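Long-range contacts in glycoside hydrolase family 31 (PDB 5X3I), which hydrolyses the alpha-1,3-glucosidic linkages of the cyclic tetrasaccharide cyclobis-(1-6)-alpha-nigerosyl, a product made from starch outside the cell, to give isomaltose: residues Pro295-Arg300 and Ala514-Ser519; Met440-Val445 and Leu481-Gly486; Ser539-Phe544 and Leu687-Thr692. The protein carries 1 engineered substitution. All coordinates share one frame; numbering follows the deposited sequence.

Overall arrangement
Contacts 1 and 2 lie within the family 31 TIM-barrel domain, whereas contact 3 ties that domain to the C-terminal one. Along the chain, contact 2 falls wholly between the two segments of contact 1, and contact 3 opens only after contact 1 has closed. The centres of contacts 1 and 2 are 27 Å apart, and their nearest atoms about 10 Å. Contact 3 is centred 28 Å from contact 1; contacts 2 and 3, 43 Å apart, lie on opposite sides of the chain's centre. Contact 2 is the one placed near the probable active site: the side chain of Y483 is about 10 Å from that of E474, assigned by similarity. Contacts 1 and 3 lie away from the active-site residues.

Contact 1. Residues Pro295-Arg300 and Ala514-Ser519; sequences PGWVFR and APVTFS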
ATOM      1  N   PRO A 295       7.823  17.309 -10.226  1.00 13.67           N
ATOM      2  CA  PRO A 295       7.312  18.559 -10.806  1.00 14.76           C
ATOM      3  C   PRO A 295       6.106  19.103 -10.067  1.00 11.99           C
ATOM      4  O   PRO A 295       5.288  18.349  -9.527  1.00 13.25           O
ATOM      5  CB  PRO A 295       6.921  18.161 -12.239  1.00 14.31           C
ATOM      6  CG  PRO A 295       7.689  16.936 -12.523  1.00 15.13           C
ATOM      7  CD  PRO A 295       7.811  16.212 -11.201  1.00 11.24           C
ATOM      8  N   GLY A 296       5.998  20.421 -10.072  1.00 13.36           N
ATOM      9  CA  GLY A 296       4.913  21.118  -9.410  1.00 12.90           C
ATOM     10  C   GLY A 296       3.524  20.676  -9.817  1.00 12.88           C
ATOM     11  O   GLY A 296       2.607  20.765  -9.013  1.00 13.61           O
ATOM     12  N   TRP A 297       3.364  20.184 -11.046  1.00 14.83           N
ATOM     13  CA  TRP A 297       2.025  19.820 -11.519  1.00 12.16           C
ATOM     14  C   TRP A 297       1.376  18.675 -10.732  1.00 13.42           C
ATOM     15  O   TRP A 297       0.159  18.536 -10.778  1.00 11.09           O
ATOM     16  CB  TRP A 297       2.025  19.467 -13.021  1.00 15.57           C
ATOM     17  CG  TRP A 297       2.846  18.269 -13.457  1.00 12.66           C
ATOM     18  CD1 TRP A 297       4.071  18.293 -14.056  1.00 12.15           C
ATOM     19  CD2 TRP A 297       2.474  16.880 -13.372  1.00 11.68           C
ATOM     20  NE1 TRP A 297       4.492  17.014 -14.339  1.00 14.13           N
ATOM     21  CE2 TRP A 297       3.529  16.129 -13.929  1.00 11.15           C
ATOM     22  CE3 TRP A 297       1.356  16.203 -12.888  1.00 11.64           C
ATOM     23  CZ2 TRP A 297       3.502  14.744 -13.997  1.00 12.81           C
ATOM     24  CZ3 TRP A 297       1.329  14.823 -12.970  1.00 14.65           C
ATOM     25  CH2 TRP A 297       2.392  14.110 -13.515  1.00 12.99           C
ATOM     26  N   VAL A 298       2.164  17.880  -9.997  1.00 12.86           N
ATOM     27  CA  VAL A 298       1.566  16.789  -9.213  1.00 11.29           C
ATOM     28  C   VAL A 298       0.679  17.354  -8.110  1.00 14.45           C
ATOM     29  O   VAL A 298      -0.191  16.658  -7.592  1.00 14.87           O
ATOM     30  CB  VAL A 298       2.621  15.826  -8.577  1.00 10.34           C
ATOM     31  CG1 VAL A 298       3.566  15.303  -9.630  1.00  9.95           C
ATOM     32  CG2 VAL A 298       3.381  16.491  -7.428  1.00 11.83           C
ATOM     33  N   PHE A 299       0.859  18.633  -7.794  1.00 12.52           N
ATOM     34  CA  PHE A 299       0.058  19.253  -6.751  1.00 12.51           C
ATOM     35  C   PHE A 299      -1.294  19.779  -7.222  1.00 15.61           C
ATOM     36  O   PHE A 299      -2.064  20.305  -6.429  1.00 14.02           O
ATOM     37  CB  PHE A 299       0.854  20.371  -6.089  1.00 14.88           C
ATOM     38  CG  PHE A 299       2.000  19.872  -5.274  1.00 15.19           C
ATOM     39  CD1 PHE A 299       1.775  19.015  -4.204  1.00 16.59           C
ATOM     40  CD2 PHE A 299       3.294  20.240  -5.568  1.00 15.60           C
ATOM     41  CE1 PHE A 299       2.824  18.537  -3.441  1.00 13.87           C
ATOM     42  CE2 PHE A 299       4.352  19.767  -4.797  1.00 14.82           C
ATOM     43  CZ  PHE A 299       4.112  18.923  -3.740  1.00 13.10           C
ATOM     44  N   ARG A 300      -1.603  19.608  -8.501  1.00 13.87           N
ATOM     45  CA  ARG A 300      -2.923  19.975  -8.979  1.00 12.80           C
ATOM     46  C   ARG A 300      -3.909  18.831  -8.756  1.00 14.07           C
ATOM     47  O   ARG A 300      -3.518  17.745  -8.344  1.00 14.91           O
ATOM     48  CB  ARG A 300      -2.864  20.352 -10.460  1.00 14.07           C
ATOM     49  CG  ARG A 300      -1.878  21.470 -10.762  1.00 15.89           C
ATOM     50  CD  ARG A 300      -1.889  21.820 -12.228  1.00 16.15           C
ATOM     51  NE  ARG A 300      -3.164  22.384 -12.640  1.00 18.88           N
ATOM     52  CZ  ARG A 300      -3.510  22.599 -13.906  1.00 20.75           C
ATOM     53  NH1 ARG A 300      -2.679  22.264 -14.890  1.00 21.15           N
ATOM     54  NH2 ARG A 300      -4.685  23.143 -14.189  1.00 20.77           N
ATOM     55  N   ALA A 514      10.171  13.077 -15.385  1.00 15.02           N
ATOM     56  CA  ALA A 514      10.194  12.859 -13.939  1.00 15.65           C
ATOM     57  C   ALA A 514       9.569  11.515 -13.558  1.00 14.75           C
ATOM     58  O   ALA A 514       8.623  11.066 -14.197  1.00 12.20           O
ATOM     59  CB  ALA A 514       9.484  13.977 -13.233  1.00 13.84           C
ATOM     60  N   PRO A 515      10.108  10.874 -12.502  1.00 14.92           N
ATOM     61  CA  PRO A 515       9.706   9.511 -12.142  1.00 13.57           C
ATOM     62  C   PRO A 515       8.364   9.506 -11.437  1.00 15.64           C
ATOM     63  O   PRO A 515       8.301   9.137 -10.259  1.00 13.21           O
ATOM     64  CB  PRO A 515      10.826   9.052 -11.197  1.00 13.81           C
ATOM     65  CG  PRO A 515      11.258  10.329 -10.514  1.00 15.31           C
ATOM     66  CD  PRO A 515      11.137  11.404 -11.590  1.00 13.62           C
ATOM     67  N   VAL A 516       7.298   9.888 -12.134  1.00 13.87           N
ATOM     68  CA  VAL A 516       6.042   9.971 -11.447  1.00 11.17           C
ATOM     69  C   VAL A 516       5.358   8.625 -11.610  1.00 12.17           C
ATOM     70  O   VAL A 516       4.678   8.384 -12.581  1.00 13.90           O
ATOM     71  CB  VAL A 516       5.139  11.112 -12.043  1.00 12.04           C
ATOM     72  CG1 VAL A 516       3.784  11.154 -11.363  1.00 10.25           C
ATOM     73  CG2 VAL A 516       5.829  12.469 -11.941  1.00 12.34           C
ATOM     74  N   THR A 517       5.406   7.838 -10.542  1.00 12.56           N
ATOM     75  CA  THR A 517       4.693   6.581 -10.423  1.00 11.94           C
ATOM     76  C   THR A 517       3.690   6.894  -9.328  1.00 13.37           C
ATOM     77  O   THR A 517       3.905   7.815  -8.544  1.00 12.66           O
ATOM     78  CB  THR A 517       5.609   5.365 -10.032  1.00 11.17           C
ATOM     79  OG1 THR A 517       6.451   5.729  -8.937  1.00 11.60           O
ATOM     80  CG2 THR A 517       6.494   4.935 -11.197  1.00 11.49           C
ATOM     81  N   PHE A 518       2.571   6.191  -9.334  1.00 11.89           N
ATOM     82  CA  PHE A 518       1.522   6.391  -8.365  1.00 13.22           C
ATOM     83  C   PHE A 518       1.175   4.989  -7.834  1.00 12.80           C
ATOM     84  O   PHE A 518       0.551   4.207  -8.542  1.00 12.13           O
ATOM     85  CB  PHE A 518       0.357   7.090  -9.073  1.00 12.44           C
ATOM     86  CG  PHE A 518      -0.790   7.519  -8.191  1.00 13.48           C
ATOM     87  CD1 PHE A 518      -2.051   7.017  -8.399  1.00 13.93           C
ATOM     88  CD2 PHE A 518      -0.630   8.487  -7.227  1.00 18.18           C
ATOM     89  CE1 PHE A 518      -3.139   7.444  -7.629  1.00 16.54           C
ATOM     90  CE2 PHE A 518      -1.710   8.915  -6.451  1.00 17.37           C
ATOM     91  CZ  PHE A 518      -2.966   8.397  -6.663  1.00 13.62           C
ATOM     92  N   SER A 519       1.527   4.710  -6.582  1.00 13.66           N
ATOM     93  CA  SER A 519       1.527   3.340  -6.039  1.00 11.90           C
ATOM     94  C   SER A 519       0.764   3.252  -4.719  1.00 11.31           C
ATOM     95  O   SER A 519       0.758   4.202  -3.964  1.00 13.30           O
ATOM     96  CB  SER A 519       2.958   2.846  -5.803  1.00 12.30           C
ATOM     97  OG  SER A 519       3.785   2.980  -6.933  1.00 15.88           O
TER
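A first torsion of 177° in V516 puts CG1 across from the backbone N and CG2 beside it, turning both methyls to W297, whose own CG is wedged between the backbone N and the carbonyl carbon (chi1 63°), a rotation that brings the far end of the indole nearer. The two side chains come from opposite directions at the entry to two strands of the TIM barrel: P295-R300 holds the 3-10 turn just ahead of strand 302-304, and A514-S519 runs into strand 517-519. V516 CG2 lies 3.8 Å from W297 CZ2, and V516 CG1 stands 3.9 Å from W297 CH2, so both methyls meet the benzo end of the indole, CG2 obliquely. V298 completes the cluster from the same turn: its CG1 lies 3.9 Å above one face of the W297 ring, offset toward the rim, and also approaches V516 CG2 at 4.3 Å. The contact is apolar throughout, without a hydrogen bond. Beyond it, V298 and V516 both rest on I531 of strand 531-533, while K388 makes a cation-pi contact with W297. P515 centres an inverse gamma turn, closed by V516 N bonding to A514 O, and A514 points its methyl at P295. There the packing is tight, with A514 CB only 3.5 Å from P295 CD.

Contact 2. Residues Met440-Val445 and Leu481-Gly486; sequences MPDLSV and LVYADG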
ATOM      1  N   MET A 440       4.635 -13.181 -12.273  1.00 16.02           N
ATOM      2  CA  MET A 440       5.192 -11.907 -11.826  1.00 14.28           C
ATOM      3  C   MET A 440       6.537 -11.677 -12.495  1.00 13.54           C
ATOM      4  O   MET A 440       7.417 -12.516 -12.379  1.00 17.33           O
ATOM      5  CB  MET A 440       5.367 -11.872 -10.301  1.00 16.10           C
ATOM      6  CG  MET A 440       4.081 -11.878  -9.474  1.00 15.68           C
ATOM      7  SD  MET A 440       4.418 -11.919  -7.688  1.00 16.18           S
ATOM      8  CE  MET A 440       4.879 -10.219  -7.379  1.00 13.02           C
ATOM      9  N   PRO A 441       6.711 -10.538 -13.187  1.00 12.36           N
ATOM     10  CA  PRO A 441       8.050 -10.291 -13.729  1.00 14.18           C
ATOM     11  C   PRO A 441       9.037 -10.116 -12.585  1.00 13.87           C
ATOM     12  O   PRO A 441       8.686  -9.526 -11.571  1.00 11.79           O
ATOM     13  CB  PRO A 441       7.883  -8.993 -14.530  1.00 11.90           C
ATOM     14  CG  PRO A 441       6.773  -8.284 -13.853  1.00 11.30           C
ATOM     15  CD  PRO A 441       5.829  -9.371 -13.335  1.00 12.33           C
ATOM     16  N   ASP A 442      10.262 -10.580 -12.734  1.00 14.83           N
ATOM     17  CA  ASP A 442      11.137 -10.477 -11.595  1.00 16.04           C
ATOM     18  C   ASP A 442      11.871  -9.158 -11.718  1.00 13.08           C
ATOM     19  O   ASP A 442      12.921  -9.068 -12.334  1.00 14.82           O
ATOM     20  CB  ASP A 442      12.103 -11.670 -11.609  1.00 15.32           C
ATOM     21  CG  ASP A 442      13.007 -11.739 -10.398  1.00 14.79           C
ATOM     22  OD1 ASP A 442      13.115 -10.772  -9.632  1.00 14.73           O
ATOM     23  OD2 ASP A 442      13.643 -12.794 -10.239  1.00 18.39           O
ATOM     24  N   LEU A 443      11.413  -8.196 -10.936  1.00 14.76           N
ATOM     25  CA  LEU A 443      11.839  -6.813 -11.096  1.00 15.00           C
ATOM     26  C   LEU A 443      12.982  -6.558 -10.134  1.00 13.95           C
ATOM     27  O   LEU A 443      13.463  -5.441 -10.012  1.00 14.44           O
ATOM     28  CB  LEU A 443      10.671  -5.841 -10.873  1.00 12.31           C
ATOM     29  CG  LEU A 443       9.550  -5.940 -11.923  1.00 12.19           C
ATOM     30  CD1 LEU A 443       8.359  -5.097 -11.541  1.00 12.57           C
ATOM     31  CD2 LEU A 443      10.048  -5.573 -13.332  1.00 10.52           C
ATOM     32  N   SER A 444      13.404  -7.617  -9.446  1.00 13.07           N
ATOM     33  CA  SER A 444      14.536  -7.518  -8.535  1.00 15.24           C
ATOM     34  C   SER A 444      15.864  -7.304  -9.256  1.00 16.01           C
ATOM     35  O   SER A 444      16.839  -6.927  -8.627  1.00 19.74           O
ATOM     36  CB  SER A 444      14.641  -8.769  -7.655  1.00 14.96           C
ATOM     37  OG  SER A 444      15.297  -9.828  -8.326  1.00 16.23           O
ATOM     38  N   VAL A 445      15.916  -7.568 -10.558  1.00 15.84           N
ATOM     39  CA  VAL A 445      17.166  -7.373 -11.291  1.00 13.40           C
ATOM     40  C   VAL A 445      16.996  -6.520 -12.553  1.00 16.67           C
ATOM     41  O   VAL A 445      15.938  -6.502 -13.182  1.00 14.60           O
ATOM     42  CB  VAL A 445      17.820  -8.713 -11.687  1.00 14.12           C
ATOM     43  CG1 VAL A 445      18.224  -9.500 -10.438  1.00 16.00           C
ATOM     44  CG2 VAL A 445      16.894  -9.518 -12.556  1.00 16.05           C
ATOM     45  N   LEU A 481       9.956 -18.768  -2.354  1.00 16.88           N
ATOM     46  CA  LEU A 481      10.057 -18.202  -3.707  1.00 16.09           C
ATOM     47  C   LEU A 481      11.500 -17.778  -3.991  1.00 17.67           C
ATOM     48  O   LEU A 481      12.247 -17.487  -3.074  1.00 20.09           O
ATOM     49  CB  LEU A 481       9.116 -17.007  -3.881  1.00 16.33           C
ATOM     50  CG  LEU A 481       7.614 -17.246  -3.726  1.00 16.42           C
ATOM     51  CD1 LEU A 481       6.824 -16.004  -4.121  1.00 15.98           C
ATOM     52  CD2 LEU A 481       7.178 -18.427  -4.566  1.00 16.64           C
ATOM     53  N   VAL A 482      11.913 -17.814  -5.253  1.00 19.26           N
ATOM     54  CA  VAL A 482      13.277 -17.445  -5.612  1.00 15.01           C
ATOM     55  C   VAL A 482      13.342 -16.274  -6.597  1.00 16.94           C
ATOM     56  O   VAL A 482      12.758 -16.327  -7.677  1.00 18.71           O
ATOM     57  CB  VAL A 482      14.030 -18.640  -6.216  1.00 16.26           C
ATOM     58  CG1 VAL A 482      15.455 -18.241  -6.602  1.00 16.22           C
ATOM     59  CG2 VAL A 482      14.035 -19.818  -5.236  1.00 18.75           C
ATOM     60  N   TYR A 483      14.075 -15.233  -6.207  1.00 17.54           N
ATOM     61  CA  TYR A 483      14.279 -14.043  -7.022  1.00 16.76           C
ATOM     62  C   TYR A 483      15.674 -14.039  -7.609  1.00 19.41           C
ATOM     63  O   TYR A 483      16.616 -14.541  -6.992  1.00 19.47           O
ATOM     64  CB  TYR A 483      14.081 -12.767  -6.210  1.00 15.70           C
ATOM     65  CG  TYR A 483      12.663 -12.500  -5.790  1.00 15.51           C
ATOM     66  CD1 TYR A 483      12.196 -12.936  -4.564  1.00 15.59           C
ATOM     67  CD2 TYR A 483      11.791 -11.792  -6.617  1.00 15.29           C
ATOM     68  CE1 TYR A 483      10.907 -12.692  -4.165  1.00 16.06           C
ATOM     69  CE2 TYR A 483      10.494 -11.542  -6.228  1.00 14.01           C
ATOM     70  CZ  TYR A 483      10.058 -11.994  -4.994  1.00 13.38           C
ATOM     71  OH  TYR A 483       8.782 -11.754  -4.585  1.00 14.90           O
ATOM     72  N   ALA A 484      15.803 -13.459  -8.801  1.00 17.56           N
ATOM     73  CA  ALA A 484      17.067 -13.478  -9.525  1.00 14.80           C
ATOM     74  C   ALA A 484      18.159 -12.677  -8.826  1.00 17.40           C
ATOM     75  O   ALA A 484      19.331 -12.828  -9.139  1.00 18.15           O
ATOM     76  CB  ALA A 484      16.869 -12.956 -10.948  1.00 17.94           C
ATOM     77  N   ASP A 485      17.782 -11.836  -7.876  1.00 16.50           N
ATOM     78  CA  ASP A 485      18.777 -11.071  -7.154  1.00 16.57           C
ATOM     79  C   ASP A 485      19.392 -11.925  -6.036  1.00 18.97           C
ATOM     80  O   ASP A 485      20.232 -11.445  -5.304  1.00 18.81           O
ATOM     81  CB  ASP A 485      18.184  -9.780  -6.579  1.00 16.78           C
ATOM     82  CG  ASP A 485      17.221 -10.025  -5.420  1.00 17.96           C
ATOM     83  OD1 ASP A 485      16.794 -11.170  -5.200  1.00 17.24           O
ATOM     84  OD2 ASP A 485      16.878  -9.049  -4.726  1.00 20.13           O
ATOM     85  N   GLY A 486      18.939 -13.175  -5.913  1.00 18.82           N
ATOM     86  CA  GLY A 486      19.470 -14.101  -4.918  1.00 18.86           C
ATOM     87  C   GLY A 486      18.680 -14.182  -3.623  1.00 20.02           C
ATOM     88  O   GLY A 486      18.959 -15.029  -2.768  1.00 25.13           O
TER
HETATM   89  O   HOH W   1      17.729  -6.530  -5.724  1.00 20.60           O
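Two side chains of one loop, D442 and S444, are bonded to each other and reach across together to successive backbone N-H groups of a turn. The contact joins two loops of the TIM-barrel domain, one leading into helix 446-454, the other following barrel strand 467-470. D442 OD2 takes the N-H of A484 on its syn lone pair, at 2.7 Å and 157°. The other oxygen, OD1, accepts from S444 OG, 2.7 Å away, and from S444 N in an Asx turn; both donors approach from the same face of the carboxylate plane, OG on the syn side and N on the anti side. The hydroxyl, set between the backbone N and the carbonyl carbon (chi1 82°), receives a weak, bent bond of 3.2 Å from D485 N. Y483 to G486 form a type I turn, and its first residue brings the ring edge to the aspartate: CD2 of Y483 lies 3.4 Å from OD1 of D442, in the ring plane, with carboxylate and ring 72° apart. The Y483 hydroxyl bonds elsewhere, to N493. V445, the N-cap residue of helix 446-454, lays CG1 against the A484 methyl at 3.7 Å. A water lies within hydrogen-bonding distance of S444 O and D485 OD2, a carboxylate that also forms a salt bridge with R487. An alanine at D442 would remove both carboxylate oxygens, and would probably leave A484 N without its acceptor and the S444 hydroxyl held by little more than the weak bond from D485 N. Three donors on its two oxygens would be expected to stabilise the negative charge of the buried D442, and the bond from A484 N ties the two loops together.

Contact 3. Residues Ser539-Phe544 and Leu687-Thr692; sequences STWQAF and LEPGAT. With SO4 (sulfate ion), chain E.
A largely apolar interdomain contact, with two CH-pi contacts at its centre, sets the first turn of helix 541-556 in the TIM-barrel domain against the L687-T692 loop of the C-terminal domain. W541 carries most of it. P689 lies over one face of the indole, its CD 3.6 Å from the centroid of the five-membered ring and 9° off the normal, while its CB reaches CZ2 of W541 at 3.6 Å. The same face is met nearer its rim by the carbonyl carbon of E688, 3.7 Å from W541 CZ3, and L687 O lies 3.4 Å from W541 CE3, obliquely to the ring. Three residues on, nearly a turn of the helix, the F544 ring, its CG swung opposite the backbone N (chi1 -175°), is met by L687 at about a right angle; L687 CD2 stands over the ring centre at 3.4 Å. T540 caps the helix, its OG1 accepting from A543 N at 3.0 Å, and a sulfate, probably from the crystallisation liquor, sits at this N-terminus, where W541 N donates to its O1 and Q542 N to its O2, each at 2.9 Å. The loop turns through a type II beta turn from E688 to A691, with G690 N bonded to E577. Helix 576-586 adjoins both segments, E577 touching W541 and P689 and L578 packing on F544, and the L687-T692 loop itself links strands 681-683 and 693-698.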
ATOM      1  N   SER A 539     -17.045   4.600   1.087  1.00 19.73           N
ATOM      2  CA  SER A 539     -17.207   6.016   1.325  1.00 16.93           C
ATOM      3  C   SER A 539     -17.927   6.170   2.650  1.00 18.34           C
ATOM      4  O   SER A 539     -19.149   6.217   2.684  1.00 21.76           O
ATOM      5  CB  SER A 539     -18.042   6.655   0.203  1.00 16.36           C
ATOM      6  OG  SER A 539     -17.438   6.522  -1.086  1.00 20.09           O
ATOM      7  N   THR A 540     -17.155   6.466   3.691  1.00 20.52           N
ATOM      8  CA  THR A 540     -17.635   6.485   5.070  1.00 16.92           C
ATOM      9  C   THR A 540     -16.779   7.455   5.822  1.00 18.26           C
ATOM     10  O   THR A 540     -15.648   7.717   5.422  1.00 19.69           O
ATOM     11  CB  THR A 540     -17.532   5.110   5.810  1.00 18.10           C
ATOM     12  OG1 THR A 540     -16.158   4.720   5.924  1.00 20.47           O
ATOM     13  CG2 THR A 540     -18.325   4.023   5.127  1.00 20.45           C
ATOM     14  N   TRP A 541     -17.289   7.954   6.938  1.00 21.28           N
ATOM     15  CA  TRP A 541     -16.496   8.835   7.773  1.00 19.59           C
ATOM     16  C   TRP A 541     -15.339   8.067   8.394  1.00 19.48           C
ATOM     17  O   TRP A 541     -14.253   8.608   8.571  1.00 22.96           O
ATOM     18  CB  TRP A 541     -17.365   9.485   8.848  1.00 19.33           C
ATOM     19  CG  TRP A 541     -18.419  10.345   8.253  1.00 20.91           C
ATOM     20  CD1 TRP A 541     -19.679   9.970   7.905  1.00 19.50           C
ATOM     21  CD2 TRP A 541     -18.293  11.720   7.893  1.00 18.59           C
ATOM     22  NE1 TRP A 541     -20.355  11.032   7.364  1.00 19.49           N
ATOM     23  CE2 TRP A 541     -19.527  12.122   7.350  1.00 19.84           C
ATOM     24  CE3 TRP A 541     -17.261  12.653   7.989  1.00 18.70           C
ATOM     25  CZ2 TRP A 541     -19.755  13.417   6.894  1.00 19.81           C
ATOM     26  CZ3 TRP A 541     -17.491  13.943   7.539  1.00 20.80           C
ATOM     27  CH2 TRP A 541     -18.729  14.312   7.000  1.00 19.83           C
ATOM     28  N   GLN A 542     -15.575   6.799   8.713  1.00 22.70           N
ATOM     29  CA  GLN A 542     -14.537   5.974   9.311  1.00 22.85           C
ATOM     30  C   GLN A 542     -13.331   5.835   8.373  1.00 19.06           C
ATOM     31  O   GLN A 542     -12.196   5.939   8.802  1.00 20.60           O
ATOM     32  CB  GLN A 542     -15.089   4.591   9.688  1.00 22.60           C
ATOM     33  CG  GLN A 542     -14.052   3.703  10.349  1.00 27.87           C
ATOM     34  CD  GLN A 542     -14.598   2.355  10.797  1.00 33.07           C
ATOM     35  OE1 GLN A 542     -15.396   1.729  10.109  1.00 28.19           O
ATOM     36  NE2 GLN A 542     -14.156   1.908  11.959  1.00 30.99           N
ATOM     37  N   ALA A 543     -13.585   5.613   7.092  1.00 19.69           N
ATOM     38  CA  ALA A 543     -12.501   5.512   6.113  1.00 17.78           C
ATOM     39  C   ALA A 543     -11.770   6.850   5.934  1.00 17.72           C
ATOM     40  O   ALA A 543     -10.561   6.880   5.756  1.00 21.77           O
ATOM     41  CB  ALA A 543     -13.035   5.021   4.789  1.00 17.24           C
ATOM     42  N   PHE A 544     -12.523   7.941   5.985  1.00 19.64           N
ATOM     43  CA  PHE A 544     -11.982   9.297   5.922  1.00 15.65           C
ATOM     44  C   PHE A 544     -10.958   9.466   7.047  1.00 17.71           C
ATOM     45  O   PHE A 544      -9.801   9.820   6.806  1.00 18.57           O
ATOM     46  CB  PHE A 544     -13.142  10.304   6.015  1.00 14.81           C
ATOM     47  CG  PHE A 544     -12.761  11.771   5.848  1.00 14.10           C
ATOM     48  CD1 PHE A 544     -11.462  12.179   5.598  1.00 15.94           C
ATOM     49  CD2 PHE A 544     -13.748  12.750   5.970  1.00 15.67           C
ATOM     50  CE1 PHE A 544     -11.153  13.533   5.464  1.00 13.41           C
ATOM     51  CE2 PHE A 544     -13.443  14.100   5.836  1.00 15.61           C
ATOM     52  CZ  PHE A 544     -12.142  14.488   5.580  1.00 17.78           C
ATOM     53  N   LEU A 687     -14.099  15.783  10.436  1.00 23.73           N
ATOM     54  CA  LEU A 687     -14.214  14.330  10.327  1.00 21.17           C
ATOM     55  C   LEU A 687     -15.533  13.712  10.791  1.00 22.23           C
ATOM     56  O   LEU A 687     -15.630  12.495  10.912  1.00 24.00           O
ATOM     57  CB  LEU A 687     -13.047  13.684  11.061  1.00 25.25           C
ATOM     58  CG  LEU A 687     -11.726  14.082  10.406  1.00 19.64           C
ATOM     59  CD1 LEU A 687     -10.558  13.595  11.207  1.00 21.49           C
ATOM     60  CD2 LEU A 687     -11.651  13.549   8.986  1.00 20.29           C
ATOM     61  N   GLU A 688     -16.509  14.539  11.149  1.00 24.11           N
ATOM     62  CA  GLU A 688     -17.801  14.017  11.586  1.00 24.75           C
ATOM     63  C   GLU A 688     -18.986  14.670  10.884  1.00 24.49           C
ATOM     64  O   GLU A 688     -18.965  15.862  10.601  1.00 27.32           O
ATOM     65  CB  GLU A 688     -17.946  14.189  13.099  1.00 28.08           C
ATOM     66  CG  GLU A 688     -17.068  13.257  13.900  1.00 33.38           C
ATOM     67  CD  GLU A 688     -16.994  13.651  15.357  1.00 44.57           C
ATOM     68  OE1 GLU A 688     -16.252  12.988  16.113  1.00 49.39           O
ATOM     69  OE2 GLU A 688     -17.673  14.627  15.741  1.00 46.41           O
ATOM     70  N   PRO A 689     -20.040  13.889  10.618  1.00 23.70           N
ATOM     71  CA  PRO A 689     -21.242  14.461  10.010  1.00 26.03           C
ATOM     72  C   PRO A 689     -22.020  15.311  11.007  1.00 27.11           C
ATOM     73  O   PRO A 689     -22.003  15.005  12.194  1.00 27.84           O
ATOM     74  CB  PRO A 689     -22.047  13.229   9.602  1.00 23.94           C
ATOM     75  CG  PRO A 689     -21.649  12.181  10.606  1.00 25.30           C
ATOM     76  CD  PRO A 689     -20.202  12.459  10.938  1.00 21.79           C
ATOM     77  N   GLY A 690     -22.671  16.365  10.530  1.00 26.24           N
ATOM     78  CA  GLY A 690     -23.531  17.178  11.368  1.00 26.59           C
ATOM     79  C   GLY A 690     -22.844  18.277  12.158  1.00 28.50           C
ATOM     80  O   GLY A 690     -23.504  18.995  12.896  1.00 31.89           O
ATOM     81  N   ALA A 691     -21.536  18.441  12.001  1.00 26.75           N
ATOM     82  CA  ALA A 691     -20.825  19.437  12.801  1.00 29.08           C
ATOM     83  C   ALA A 691     -21.015  20.854  12.263  1.00 30.96           C
ATOM     84  O   ALA A 691     -20.696  21.125  11.115  1.00 32.68           O
ATOM     85  CB  ALA A 691     -19.351  19.105  12.864  1.00 26.58           C
ATOM     86  N   THR A 692     -21.578  21.741  13.083  1.00 31.01           N
ATOM     87  CA  THR A 692     -21.658  23.160  12.744  1.00 27.44           C
ATOM     88  C   THR A 692     -20.514  23.995  13.311  1.00 27.43           C
ATOM     89  O   THR A 692     -20.303  25.131  12.903  1.00 27.91           O
ATOM     90  CB  THR A 692     -22.971  23.753  13.241  1.00 32.76           C
ATOM     91  OG1 THR A 692     -23.005  23.672  14.672  1.00 33.47           O
ATOM     92  CG2 THR A 692     -24.139  22.976  12.673  1.00 32.69           C
TER
HETATM   93  S   SO4 E 803     -19.604   5.840   8.820  1.00 33.44           S
HETATM   94  O1  SO4 E 803     -19.816   6.678   7.637  1.00 30.09           O
HETATM   95  O2  SO4 E 803     -18.260   6.000   9.350  1.00 23.92           O
HETATM   96  O3  SO4 E 803     -20.573   6.239   9.832  1.00 34.47           O
HETATM   97  O4  SO4 E 803     -19.816   4.451   8.429  1.00 31.75           O